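Local coordinates for cystathionine gamma-synthase (PDB 6LD7), which probably joins an activated homoserine ester to cysteine to give cystathionine for methionine synthesis, using pyridoxal 5'-phosphate as cofactor, at residues 154-159 / 163-168; 169-174 / 198-203; 183-188 / 193-198; 93-98 / 117-122. The protein carries 1 engineered substitution. One frame throughout, in Å; residues are numbered along the deposited sequence.

Interaction 1: residues 154-159 / 163-168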
loop_
_atom_site.group_PDB
_atom_site.type_symbol
_atom_site.label_atom_id
_atom_site.label_comp_id
_atom_site.label_asym_id
_atom_site.label_seq_id
_atom_site.Cartn_x
_atom_site.Cartn_y
_atom_site.Cartn_z
ATOM N N ILE C 154 2.161 -5.676 34.827
ATOM C CA ILE C 154 1.078 -6.662 34.926
ATOM C C ILE C 154 0.721 -7.162 33.548
ATOM O O ILE C 154 0.496 -6.337 32.662
ATOM C CB ILE C 154 -0.124 -6.028 35.580
ATOM C CG1 ILE C 154 0.223 -5.411 36.912
ATOM C CG2 ILE C 154 -1.260 -7.005 35.663
ATOM C CD1 ILE C 154 -0.867 -4.582 37.426
ATOM N N GLU C 155 0.567 -8.460 33.392
ATOM C CA GLU C 155 0.090 -9.018 32.105
ATOM C C GLU C 155 -1.081 -9.935 32.430
ATOM O O GLU C 155 -0.919 -11.087 33.020
ATOM C CB GLU C 155 1.211 -9.737 31.372
ATOM C CG GLU C 155 0.819 -10.278 30.002
ATOM C CD GLU C 155 1.924 -11.097 29.360
ATOM O OE1 GLU C 155 1.519 -12.112 28.650
ATOM O OE2 GLU C 155 3.191 -10.718 29.594
ATOM N N THR C 156 -2.288 -9.439 32.173
ATOM C CA THR C 156 -3.480 -10.246 32.501
ATOM C C THR C 156 -4.475 -10.206 31.370
ATOM O O THR C 156 -4.887 -9.111 30.987
ATOM C CB THR C 156 -4.544 -9.681 33.462
ATOM O OG1 THR C 156 -4.499 -8.365 34.025
ATOM C CG2 THR C 156 -5.110 -10.745 34.313
ATOM N N PRO C 157 -5.130 -11.326 31.029
ATOM C CA PRO C 157 -4.753 -12.672 31.440
ATOM C C PRO C 157 -3.370 -13.089 30.948
ATOM O O PRO C 157 -2.910 -12.549 29.939
ATOM C CB PRO C 157 -5.765 -13.574 30.690
ATOM C CG PRO C 157 -6.908 -12.670 30.389
ATOM C CD PRO C 157 -6.223 -11.364 30.087
ATOM N N SER C 158 -2.795 -14.089 31.589
ATOM C CA SER C 158 -1.444 -14.598 31.282
ATOM C C SER C 158 -1.582 -15.613 30.135
ATOM O O SER C 158 -2.672 -16.121 29.871
ATOM C CB SER C 158 -0.796 -15.182 32.574
ATOM O OG SER C 158 -1.205 -16.541 32.752
ATOM N N ASN C 159 -0.488 -15.947 29.509
ATOM C CA ASN C 159 -0.440 -16.845 28.354
ATOM C C ASN C 159 0.552 -17.935 28.724
ATOM O O ASN C 159 1.601 -17.576 29.198
ATOM C CB ASN C 159 0.004 -16.088 27.108
ATOM C CG ASN C 159 0.535 -17.115 26.120
ATOM O OD1 ASN C 159 1.722 -17.444 26.132
ATOM N ND2 ASN C 159 -0.333 -17.881 25.524
ATOM N N ARG C 163 -4.123 -17.058 33.684
ATOM C CA ARG C 163 -4.161 -16.553 35.091
ATOM C C ARG C 163 -4.600 -15.112 35.062
ATOM O O ARG C 163 -4.171 -14.323 34.171
ATOM C CB ARG C 163 -2.806 -16.672 35.823
ATOM C CG ARG C 163 -2.137 -18.048 35.747
ATOM C CD ARG C 163 -2.742 -19.002 36.756
ATOM N NE ARG C 163 -3.752 -19.831 36.196
ATOM C CZ ARG C 163 -3.872 -21.198 36.223
ATOM N NH1 ARG C 163 -3.011 -22.038 36.800
ATOM N NH2 ARG C 163 -4.952 -21.687 35.637
ATOM N N ILE C 164 -5.462 -14.768 35.999
ATOM C CA ILE C 164 -6.011 -13.410 36.110
ATOM C C ILE C 164 -5.314 -12.689 37.242
ATOM O O ILE C 164 -5.334 -13.167 38.367
ATOM C CB ILE C 164 -7.509 -13.543 36.309
ATOM C CG1 ILE C 164 -8.160 -14.490 35.283
ATOM C CG2 ILE C 164 -8.184 -12.202 36.300
ATOM C CD1 ILE C 164 -8.104 -13.993 33.882
ATOM N N THR C 165 -4.748 -11.533 36.990
ATOM C CA THR C 165 -4.217 -10.679 38.040
ATOM C C THR C 165 -5.275 -9.653 38.369
ATOM O O THR C 165 -5.880 -9.031 37.437
ATOM C CB THR C 165 -2.970 -9.944 37.556
ATOM O OG1 THR C 165 -2.042 -10.930 37.108
ATOM C CG2 THR C 165 -2.386 -9.057 38.612
ATOM N N ASP C 166 -5.394 -9.380 39.658
ATOM C CA ASP C 166 -6.414 -8.447 40.182
ATOM C C ASP C 166 -5.877 -7.045 40.056
ATOM O O ASP C 166 -4.969 -6.623 40.811
ATOM C CB ASP C 166 -6.802 -8.904 41.584
ATOM C CG ASP C 166 -7.792 -7.997 42.289
ATOM O OD1 ASP C 166 -8.016 -6.793 41.840
ATOM O OD2 ASP C 166 -8.344 -8.521 43.263
ATOM N N LEU C 167 -6.359 -6.327 39.062
ATOM C CA LEU C 167 -5.814 -4.986 38.746
ATOM C C LEU C 167 -5.927 -4.075 39.960
ATOM O O LEU C 167 -4.940 -3.349 40.284
ATOM C CB LEU C 167 -6.548 -4.396 37.531
ATOM C CG LEU C 167 -6.259 -5.113 36.204
ATOM C CD1 LEU C 167 -7.092 -4.538 35.086
ATOM C CD2 LEU C 167 -4.780 -4.993 35.857
ATOM N N ARG C 168 -7.118 -3.934 40.507
ATOM C CA ARG C 168 -7.341 -2.941 41.602
ATOM C C ARG C 168 -6.393 -3.295 42.771
ATOM O O ARG C 168 -5.769 -2.409 43.334
ATOM C CB ARG C 168 -8.812 -2.929 42.118
ATOM C CG ARG C 168 -9.096 -1.639 42.880
ATOM C CD ARG C 168 -10.507 -1.455 43.367
ATOM N NE ARG C 168 -11.457 -1.041 42.357
ATOM C CZ ARG C 168 -12.271 -1.835 41.636
ATOM N NH1 ARG C 168 -12.285 -3.157 41.751
ATOM N NH2 ARG C 168 -13.031 -1.279 40.712
HETATM O O HOH W 1 0.539 -10.234 35.909
HETATM O O HOH W 2 -2.129 -12.541 34.987
#
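In the beta-alpha-beta unit of strand 151-155, helix 167-176 and strand 180-184, the turn from the first strand to the helix is closed by Ser158 and Arg163. Ser158 N donates to Arg163 O (2.9 Å, 147° at the hydrogen), lying in the carbonyl plane, and Arg163 N returns a bond to Ser158 OG at 3.1 Å. That hydroxyl sits between its backbone N and carbonyl carbon (chi1 85°), a rotation that brings it back to the arginine; Asp110 is a second, weak partner. A cis peptide bond precedes Pro157, whose CA-H also approaches Arg163 O, at 3.2 Å. Its ring lies beside Ile164, pointing the same way, with CG 3.9 Å from Ile164 CD1. Nearer the strand, Ile154 CG2 meets Thr165 CG2 at 3.8 Å and Leu167 CD2 at 4.1 Å. Alongside, one water donates to Glu155 O and Arg163 O and accepts from Thr165 OG1; another accepts from Glu155 N and donates to Thr165 OG1. Arg163 O thus takes an N-H, a C-H and a water, while Thr165 OG1 both gives and receives, so two bound waters complete the bonding of these two oxygens inside the buried turn.

Interaction 2: residues 169-174 / 198-203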
loop_
_atom_site.group_PDB
_atom_site.type_symbol
_atom_site.label_atom_id
_atom_site.label_comp_id
_atom_site.label_asym_id
_atom_site.label_seq_id
_atom_site.Cartn_x
_atom_site.Cartn_y
_atom_site.Cartn_z
ATOM N N PHE C 169 -6.319 -4.555 43.152
ATOM C CA PHE C 169 -5.442 -5.000 44.274
ATOM C C PHE C 169 -3.995 -4.582 43.967
ATOM O O PHE C 169 -3.283 -3.899 44.808
ATOM C CB PHE C 169 -5.584 -6.524 44.485
ATOM C CG PHE C 169 -4.550 -7.116 45.414
ATOM C CD1 PHE C 169 -4.503 -6.742 46.747
ATOM C CD2 PHE C 169 -3.681 -8.103 44.974
ATOM C CE1 PHE C 169 -3.513 -7.253 47.593
ATOM C CE2 PHE C 169 -2.713 -8.631 45.813
ATOM C CZ PHE C 169 -2.612 -8.194 47.123
ATOM N N VAL C 170 -3.497 -4.987 42.785
ATOM C CA VAL C 170 -2.044 -4.773 42.505
ATOM C C VAL C 170 -1.747 -3.291 42.409
ATOM O O VAL C 170 -0.743 -2.835 43.030
ATOM C CB VAL C 170 -1.561 -5.538 41.275
ATOM C CG1 VAL C 170 -0.119 -5.194 40.922
ATOM C CG2 VAL C 170 -1.699 -7.004 41.545
ATOM N N ILE C 171 -2.605 -2.556 41.697
ATOM C CA ILE C 171 -2.315 -1.146 41.379
ATOM C C ILE C 171 -2.379 -0.320 42.672
ATOM O O ILE C 171 -1.476 0.480 42.889
ATOM C CB ILE C 171 -3.256 -0.656 40.285
ATOM C CG1 ILE C 171 -2.948 -1.345 38.952
ATOM C CG2 ILE C 171 -3.279 0.834 40.194
ATOM C CD1 ILE C 171 -4.028 -1.119 37.877
ATOM N N GLU C 172 -3.383 -0.501 43.520
ATOM C CA GLU C 172 -3.435 0.254 44.809
ATOM C C GLU C 172 -2.250 -0.124 45.687
ATOM O O GLU C 172 -1.685 0.775 46.272
ATOM C CB GLU C 172 -4.684 -0.075 45.642
ATOM C CG GLU C 172 -5.965 0.430 44.979
ATOM C CD GLU C 172 -6.063 1.927 44.716
ATOM O OE1 GLU C 172 -5.266 2.739 45.317
ATOM O OE2 GLU C 172 -6.937 2.291 43.915
ATOM N N ALA C 173 -1.832 -1.389 45.773
ATOM C CA ALA C 173 -0.629 -1.714 46.615
ATOM C C ALA C 173 0.631 -1.049 46.034
ATOM O O ALA C 173 1.464 -0.494 46.780
ATOM C CB ALA C 173 -0.459 -3.207 46.755
ATOM N N ALA C 174 0.805 -1.069 44.701
ATOM C CA ALA C 174 1.954 -0.417 44.049
ATOM C C ALA C 174 1.952 1.077 44.386
ATOM O O ALA C 174 2.999 1.612 44.710
ATOM C CB ALA C 174 1.954 -0.642 42.534
ATOM N N PHE C 198 -8.610 1.441 36.496
ATOM C CA PHE C 198 -8.203 0.911 37.801
ATOM C C PHE C 198 -7.022 1.723 38.332
ATOM O O PHE C 198 -6.448 1.325 39.324
ATOM C CB PHE C 198 -7.895 -0.579 37.643
ATOM C CG PHE C 198 -9.088 -1.412 37.275
ATOM C CD1 PHE C 198 -9.949 -1.867 38.249
ATOM C CD2 PHE C 198 -9.383 -1.736 35.984
ATOM C CE1 PHE C 198 -11.090 -2.575 37.942
ATOM C CE2 PHE C 198 -10.511 -2.479 35.681
ATOM C CZ PHE C 198 -11.369 -2.889 36.666
ATOM N N GLY C 199 -6.585 2.769 37.654
ATOM C CA GLY C 199 -5.525 3.666 38.159
ATOM C C GLY C 199 -4.129 3.330 37.630
ATOM O O GLY C 199 -3.165 3.974 38.030
ATOM N N ALA C 200 -3.987 2.418 36.686
ATOM C CA ALA C 200 -2.660 2.150 36.053
ATOM C C ALA C 200 -2.069 3.411 35.421
ATOM O O ALA C 200 -2.842 4.204 34.892
ATOM C CB ALA C 200 -2.761 1.062 35.012
ATOM N N ASP C 201 -0.730 3.545 35.420
ATOM C CA ASP C 201 -0.062 4.692 34.800
ATOM C C ASP C 201 -0.035 4.515 33.289
ATOM O O ASP C 201 -0.241 5.514 32.552
ATOM C CB ASP C 201 1.301 4.880 35.411
ATOM C CG ASP C 201 1.199 5.102 36.924
ATOM O OD1 ASP C 201 0.773 6.206 37.291
ATOM O OD2 ASP C 201 1.503 4.133 37.736
ATOM N N LEU C 202 0.140 3.280 32.847
ATOM C CA LEU C 202 0.406 3.000 31.450
ATOM C C LEU C 202 -0.331 1.745 31.073
ATOM O O LEU C 202 -0.343 0.759 31.860
ATOM C CB LEU C 202 1.917 2.773 31.244
ATOM C CG LEU C 202 2.806 3.982 31.466
ATOM C CD1 LEU C 202 4.225 3.527 31.751
ATOM C CD2 LEU C 202 2.758 4.888 30.258
ATOM N N VAL C 203 -0.723 1.697 29.823
ATOM C CA VAL C 203 -1.202 0.442 29.253
ATOM C C VAL C 203 -0.503 0.302 27.905
ATOM O O VAL C 203 -0.318 1.307 27.179
ATOM C CB VAL C 203 -2.751 0.419 29.219
ATOM C CG1 VAL C 203 -3.351 1.523 28.372
ATOM C CG2 VAL C 203 -3.185 -0.879 28.602
#
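Gly199 O, in the turn that runs past Ile171, is held by a hydrogen bond from Lys175 NZ and a weak one from Arg225 NH1. Arg225 also forms a salt bridge with Asp201 OD1, while Asp201 OD2 receives Thr181 N, so the turn is tied to strand 180-184 and to the residue just after strand 220-224. Across the contact itself the meeting is apolar, and one side chain of the helix does all the touching. Ile171 CG2 lies 3.3 Å from Phe198 O and 3.7 Å from Gly199 C, against the backbone of the turn. The other branch runs out nearly straight (chi2 168°), carrying CD1 against two beta carbons: it is 3.9 Å from Phe198 CB and 3.8 Å from Ala200 CB. The backbone follows the isoleucine closely, since CD1 is also 3.7 Å from Ala200 N. Helix 167-176 is the connection of a beta-alpha-beta unit, and here it meets the segment that enters strand 202-206, the next strand of the large sheet beside 180-184. Gly199 passes the helix with a positive phi of 96°, turning the chain after the 3-10 segment 195-198 without placing a side chain against Ile171. The ring of Phe198 leads away from the contact toward Leu167 and Arg168, and Ala200 CB has Thr181 of strand 180-184 as a further neighbour.

Interaction 3: residues 183-188 / 193-198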
loop_
_atom_site.group_PDB
_atom_site.type_symbol
_atom_site.label_atom_id
_atom_site.label_comp_id
_atom_site.label_asym_id
_atom_site.label_seq_id
_atom_site.Cartn_x
_atom_site.Cartn_y
_atom_site.Cartn_z
ATOM N N VAL C 183 0.389 -1.996 32.364
ATOM C CA VAL C 183 -0.338 -3.229 32.044
ATOM C C VAL C 183 -0.198 -3.552 30.569
ATOM O O VAL C 183 -0.564 -2.715 29.712
ATOM C CB VAL C 183 -1.799 -3.079 32.431
ATOM C CG1 VAL C 183 -2.521 -4.395 32.247
ATOM C CG2 VAL C 183 -1.926 -2.556 33.858
ATOM N N ASP C 184 0.186 -4.784 30.302
ATOM C CA ASP C 184 0.187 -5.353 28.941
ATOM C C ASP C 184 -1.209 -5.916 28.715
ATOM O O ASP C 184 -1.431 -6.989 29.197
ATOM C CB ASP C 184 1.281 -6.405 28.773
ATOM C CG ASP C 184 1.438 -6.851 27.322
ATOM O OD1 ASP C 184 0.419 -6.697 26.577
ATOM O OD2 ASP C 184 2.549 -7.362 26.977
ATOM N N ASN C 185 -2.026 -5.183 27.947
ATOM C CA ASN C 185 -3.459 -5.428 27.681
ATOM C C ASN C 185 -3.673 -6.065 26.284
ATOM O O ASN C 185 -4.770 -6.014 25.744
ATOM C CB ASN C 185 -4.218 -4.105 27.821
ATOM C CG ASN C 185 -5.725 -4.279 28.055
ATOM O OD1 ASN C 185 -6.539 -3.406 27.626
ATOM N ND2 ASN C 185 -6.086 -5.412 28.642
ATOM N N THR C 186 -2.671 -6.749 25.755
ATOM C CA THR C 186 -2.682 -7.320 24.410
ATOM C C THR C 186 -3.782 -8.354 24.282
ATOM O O THR C 186 -4.486 -8.261 23.289
ATOM C CB THR C 186 -1.342 -7.955 24.042
ATOM O OG1 THR C 186 -0.374 -6.917 24.024
ATOM C CG2 THR C 186 -1.399 -8.640 22.706
ATOM N N PHE C 187 -3.925 -9.247 25.272
ATOM C CA PHE C 187 -4.776 -10.451 25.167
ATOM C C PHE C 187 -6.235 -10.045 25.054
ATOM O O PHE C 187 -6.998 -10.721 24.402
ATOM C CB PHE C 187 -4.610 -11.404 26.331
ATOM C CG PHE C 187 -3.942 -12.704 26.024
ATOM C CD1 PHE C 187 -2.795 -12.750 25.236
ATOM C CD2 PHE C 187 -4.427 -13.884 26.579
ATOM C CE1 PHE C 187 -2.167 -13.963 24.976
ATOM C CE2 PHE C 187 -3.791 -15.099 26.323
ATOM C CZ PHE C 187 -2.667 -15.137 25.516
ATOM N N LEU C 188 -6.663 -8.991 25.685
ATOM C CA LEU C 188 -8.130 -8.676 25.681
ATOM C C LEU C 188 -8.463 -7.438 24.824
ATOM O O LEU C 188 -9.668 -7.231 24.479
ATOM C CB LEU C 188 -8.614 -8.396 27.119
ATOM C CG LEU C 188 -8.640 -9.617 28.024
ATOM C CD1 LEU C 188 -9.008 -9.218 29.467
ATOM C CD2 LEU C 188 -9.686 -10.568 27.477
ATOM N N GLN C 193 -11.121 -4.720 28.390
ATOM C CA GLN C 193 -10.443 -4.424 29.664
ATOM C C GLN C 193 -9.801 -3.066 29.507
ATOM O O GLN C 193 -9.053 -2.825 28.454
ATOM C CB GLN C 193 -9.429 -5.536 30.045
ATOM C CG GLN C 193 -8.762 -5.336 31.377
ATOM C CD GLN C 193 -7.826 -6.482 31.671
ATOM O OE1 GLN C 193 -6.660 -6.580 31.121
ATOM N NE2 GLN C 193 -8.283 -7.334 32.580
ATOM N N LYS C 194 -9.990 -2.270 30.529
ATOM C CA LYS C 194 -9.483 -0.887 30.612
ATOM C C LYS C 194 -8.678 -0.673 31.884
ATOM O O LYS C 194 -9.153 -0.102 32.879
ATOM C CB LYS C 194 -10.647 0.077 30.519
ATOM C CG LYS C 194 -11.338 0.094 29.160
ATOM C CD LYS C 194 -12.531 1.068 29.087
ATOM C CE LYS C 194 -12.040 2.475 29.383
ATOM N NZ LYS C 194 -13.095 3.467 29.071
ATOM N N PRO C 195 -7.382 -1.029 31.845
ATOM C CA PRO C 195 -6.540 -0.947 33.029
ATOM C C PRO C 195 -6.391 0.465 33.603
ATOM O O PRO C 195 -6.228 0.616 34.859
ATOM C CB PRO C 195 -5.218 -1.551 32.584
ATOM C CG PRO C 195 -5.610 -2.429 31.443
ATOM C CD PRO C 195 -6.699 -1.656 30.715
ATOM N N LEU C 196 -6.532 1.485 32.775
ATOM C CA LEU C 196 -6.390 2.887 33.273
ATOM C C LEU C 196 -7.602 3.216 34.120
ATOM O O LEU C 196 -7.444 4.092 34.904
ATOM C CB LEU C 196 -6.220 3.932 32.169
ATOM C CG LEU C 196 -5.085 3.694 31.147
ATOM C CD1 LEU C 196 -4.995 4.822 30.097
ATOM C CD2 LEU C 196 -3.737 3.549 31.809
ATOM N N ASP C 197 -8.733 2.533 33.990
ATOM C CA ASP C 197 -9.898 2.794 34.862
ATOM C C ASP C 197 -9.550 2.364 36.295
ATOM O O ASP C 197 -10.187 2.840 37.156
ATOM C CB ASP C 197 -11.159 2.038 34.429
ATOM C CG ASP C 197 -11.836 2.614 33.189
ATOM O OD1 ASP C 197 -11.374 3.644 32.750
ATOM O OD2 ASP C 197 -12.851 2.030 32.689
ATOM N N PHE C 198 -8.610 1.441 36.496
ATOM C CA PHE C 198 -8.203 0.911 37.801
ATOM C C PHE C 198 -7.022 1.723 38.332
ATOM O O PHE C 198 -6.448 1.325 39.324
ATOM C CB PHE C 198 -7.895 -0.579 37.643
ATOM C CG PHE C 198 -9.088 -1.412 37.275
ATOM C CD1 PHE C 198 -9.949 -1.867 38.249
ATOM C CD2 PHE C 198 -9.383 -1.736 35.984
ATOM C CE1 PHE C 198 -11.090 -2.575 37.942
ATOM C CE2 PHE C 198 -10.511 -2.479 35.681
ATOM C CZ PHE C 198 -11.369 -2.889 36.666
#
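The side-chain amides of Asn185 and Gln193 lie beside each other with their planes only 22° apart. Leu188 covers one face of the Gln193 amide: its CD1 is 3.7 Å from Gln193 CD and nearly as close to the two atoms beyond, so the methyl sits above the group. Gln193 reaches this place fully extended, CG anti to the backbone N (chi1 -176°) and chi2 179°. Pro195 lies over one face of the Asn185 amide, its CD 3.9 Å from Asn185 CG. The same proline ring receives both branches of Val183, CG2 at 3.7 Å from Pro195 CB and CG1 at 3.7 Å from Pro195 CG. This buried corner lies at the C-terminal end of strand 180-184, the region of the active site in fold-type I pyridoxal phosphate enzymes, and joins it to the loop and 3-10 segment leading to strand 202-206. Asp184 points away from the loop; its OD2 is close to N1 of the cofactor-modified lysine at position 209, consistent with the aspartate that faces the cofactor's pyridine nitrogen in this family. Asp184 OD1 makes an Asx turn with Thr186 N (3.2 Å) and also accepts from Thr186 OG1 (2.7 Å) through its syn lone pair. Thr186 OG1 in turn receives Ser206 N.

Interaction 4: residues 93-98 / 117-122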
loop_
_atom_site.group_PDB
_atom_site.type_symbol
_atom_site.label_atom_id
_atom_site.label_comp_id
_atom_site.label_asym_id
_atom_site.label_seq_id
_atom_site.Cartn_x
_atom_site.Cartn_y
_atom_site.Cartn_z
ATOM N N LEU C 93 10.170 1.058 24.722
ATOM C CA LEU C 93 9.903 2.482 24.989
ATOM C C LEU C 93 9.626 2.756 26.486
ATOM O O LEU C 93 10.245 3.658 27.118
ATOM C CB LEU C 93 8.723 2.851 24.110
ATOM C CG LEU C 93 8.220 4.267 24.378
ATOM C CD1 LEU C 93 9.307 5.293 24.177
ATOM C CD2 LEU C 93 7.018 4.567 23.539
ATOM N N VAL C 94 8.752 1.984 27.119
ATOM C CA VAL C 94 8.441 2.202 28.552
ATOM C C VAL C 94 9.693 2.012 29.413
ATOM O O VAL C 94 9.879 2.817 30.275
ATOM C CB VAL C 94 7.356 1.255 29.024
ATOM C CG1 VAL C 94 7.172 1.375 30.520
ATOM C CG2 VAL C 94 6.065 1.473 28.228
ATOM N N LEU C 95 10.447 0.948 29.216
ATOM C CA LEU C 95 11.697 0.704 29.970
ATOM C C LEU C 95 12.624 1.915 29.906
ATOM O O LEU C 95 13.182 2.261 30.952
ATOM C CB LEU C 95 12.427 -0.520 29.454
ATOM C CG LEU C 95 11.641 -1.830 29.528
ATOM C CD1 LEU C 95 12.494 -2.939 28.870
ATOM C CD2 LEU C 95 11.286 -2.184 30.953
ATOM N N ASN C 96 12.783 2.518 28.732
ATOM C CA ASN C 96 13.670 3.679 28.554
ATOM C C ASN C 96 13.009 4.942 29.104
ATOM O O ASN C 96 13.709 5.793 29.644
ATOM C CB ASN C 96 13.990 3.883 27.079
ATOM C CG ASN C 96 15.065 2.945 26.592
ATOM O OD1 ASN C 96 16.255 3.250 26.735
ATOM N ND2 ASN C 96 14.663 1.842 25.969
ATOM N N ALA C 97 11.712 5.138 29.019
ATOM C CA ALA C 97 11.148 6.389 29.539
ATOM C C ALA C 97 11.107 6.351 31.065
ATOM O O ALA C 97 11.128 7.396 31.720
ATOM C CB ALA C 97 9.766 6.626 29.031
ATOM N N VAL C 98 10.957 5.186 31.638
ATOM C CA VAL C 98 10.645 5.125 33.073
ATOM C C VAL C 98 11.850 4.760 33.917
ATOM O O VAL C 98 11.812 5.152 35.045
ATOM C CB VAL C 98 9.487 4.160 33.330
ATOM C CG1 VAL C 98 9.208 4.024 34.775
ATOM C CG2 VAL C 98 8.248 4.682 32.687
ATOM N N ARG C 117 12.942 -12.068 27.662
ATOM C CA ARG C 117 14.239 -12.027 26.904
ATOM C C ARG C 117 14.805 -10.600 26.970
ATOM O O ARG C 117 15.998 -10.425 27.338
ATOM C CB ARG C 117 13.967 -12.531 25.498
ATOM C CG ARG C 117 15.067 -12.217 24.499
ATOM C CD ARG C 117 14.839 -12.698 23.091
ATOM N NE ARG C 117 13.600 -12.434 22.299
ATOM C CZ ARG C 117 12.683 -11.361 22.223
ATOM N NH1 ARG C 117 12.579 -10.189 22.977
ATOM N NH2 ARG C 117 11.792 -11.574 21.255
ATOM N N LEU C 118 13.941 -9.599 26.753
ATOM C CA LEU C 118 14.355 -8.184 26.755
ATOM C C LEU C 118 14.734 -7.764 28.184
ATOM O O LEU C 118 15.877 -7.199 28.377
ATOM C CB LEU C 118 13.284 -7.283 26.129
ATOM C CG LEU C 118 13.642 -5.801 26.186
ATOM C CD1 LEU C 118 14.992 -5.519 25.480
ATOM C CD2 LEU C 118 12.537 -4.951 25.617
ATOM N N PHE C 119 13.886 -8.064 29.183
ATOM C CA PHE C 119 14.213 -7.714 30.579
ATOM C C PHE C 119 15.513 -8.400 30.980
ATOM O O PHE C 119 16.321 -7.732 31.541
ATOM C CB PHE C 119 13.109 -8.095 31.555
ATOM C CG PHE C 119 11.741 -7.585 31.214
ATOM C CD1 PHE C 119 11.570 -6.360 30.571
ATOM C CD2 PHE C 119 10.615 -8.293 31.580
ATOM C CE1 PHE C 119 10.298 -5.881 30.277
ATOM C CE2 PHE C 119 9.355 -7.827 31.251
ATOM C CZ PHE C 119 9.189 -6.633 30.591
ATOM N N ASN C 120 15.725 -9.672 30.709
ATOM C CA ASN C 120 16.983 -10.344 31.144
ATOM C C ASN C 120 18.201 -9.743 30.477
ATOM O O ASN C 120 19.155 -9.527 31.182
ATOM C CB ASN C 120 17.011 -11.875 30.948
ATOM C CG ASN C 120 16.114 -12.530 31.984
ATOM O OD1 ASN C 120 16.047 -12.053 33.131
ATOM N ND2 ASN C 120 15.290 -13.472 31.560
ATOM N N ALA C 121 18.112 -9.359 29.199
ATOM C CA ALA C 121 19.287 -8.852 28.439
ATOM C C ALA C 121 19.659 -7.485 28.988
ATOM O O ALA C 121 20.871 -7.249 29.250
ATOM C CB ALA C 121 18.996 -8.823 26.941
ATOM N N LEU C 122 18.679 -6.635 29.284
ATOM C CA LEU C 122 19.008 -5.282 29.754
ATOM C C LEU C 122 19.399 -5.316 31.259
ATOM O O LEU C 122 20.245 -4.520 31.705
ATOM C CB LEU C 122 17.814 -4.371 29.486
ATOM C CG LEU C 122 17.415 -4.187 28.025
ATOM C CD1 LEU C 122 16.262 -3.194 27.934
ATOM C CD2 LEU C 122 18.606 -3.745 27.185
#
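In the tight part of this contact Leu95 meets three side chains of the facing helix; to one side of it, at Asn96, the packing within the chain gives out. Leu95 CD1 and Leu118 CD2 meet tip to tip at 3.8 Å. The same methyl has Leu122 CD1 at 3.9 Å, where the two leucines pass at a slant, one helical turn beyond Leu118. Phe119 comes in from the flank, its side chain nearly perpendicular to that of Leu95. CD1 of the leucine lies at the edge of that ring and in its plane, 3.9 Å from Phe119 CE1, while Leu95 CD2 approaches CE1 obliquely at the same distance. With chi2 at 176°, Leu95 reaches out to meet side chains coming from the other helix, across segment axes 12.2 Å apart at closest approach, with 38° between their directions. These are helices 87-98 and 113-124, which precede and follow strand 104-108 in the large sheet of the cofactor-binding domain. That strand forms the floor of the contact: Leu105 touches both Leu95 and Phe119, and Val107 touches the ring as well. On the loose side, Asn96 takes almost no part in the pairing within the chain, and its amide bonds back to Asn92 O of its own helix. There the second subunit moves in: Lys125 of that chain donates to Asn96 O and its Leu122 packs on the Asn96 side chain. Leu118 and Ala121 also pack on that subunit, against its Ala239 and Trp236 respectively. Asn120, on the outer side of its helix, is solvent-exposed.

Overall arrangement
Interactions 1, 2 and 3 follow one run of chain around adjacent strands of the large sheet, their centres 9 to 12 Å apart. Interactions 1 and 3 join through a probable hydrogen bond between Ile154 O and Asp184 N (2.8 Å); interactions 2 and 3 share Phe198 and are linked by another between Leu202 O and Val183 N (2.9 Å). Interaction 3 is nested within the chain loop that interaction 2 closes and reaches the cofactor site through Asp184. Interaction 4 lies about 20 Å, centre to centre, from interactions 1 and 3, at the subunit boundary, yet touches interaction 2 where Leu202 CD1 meets Val94 CG1 at 3.9 Å.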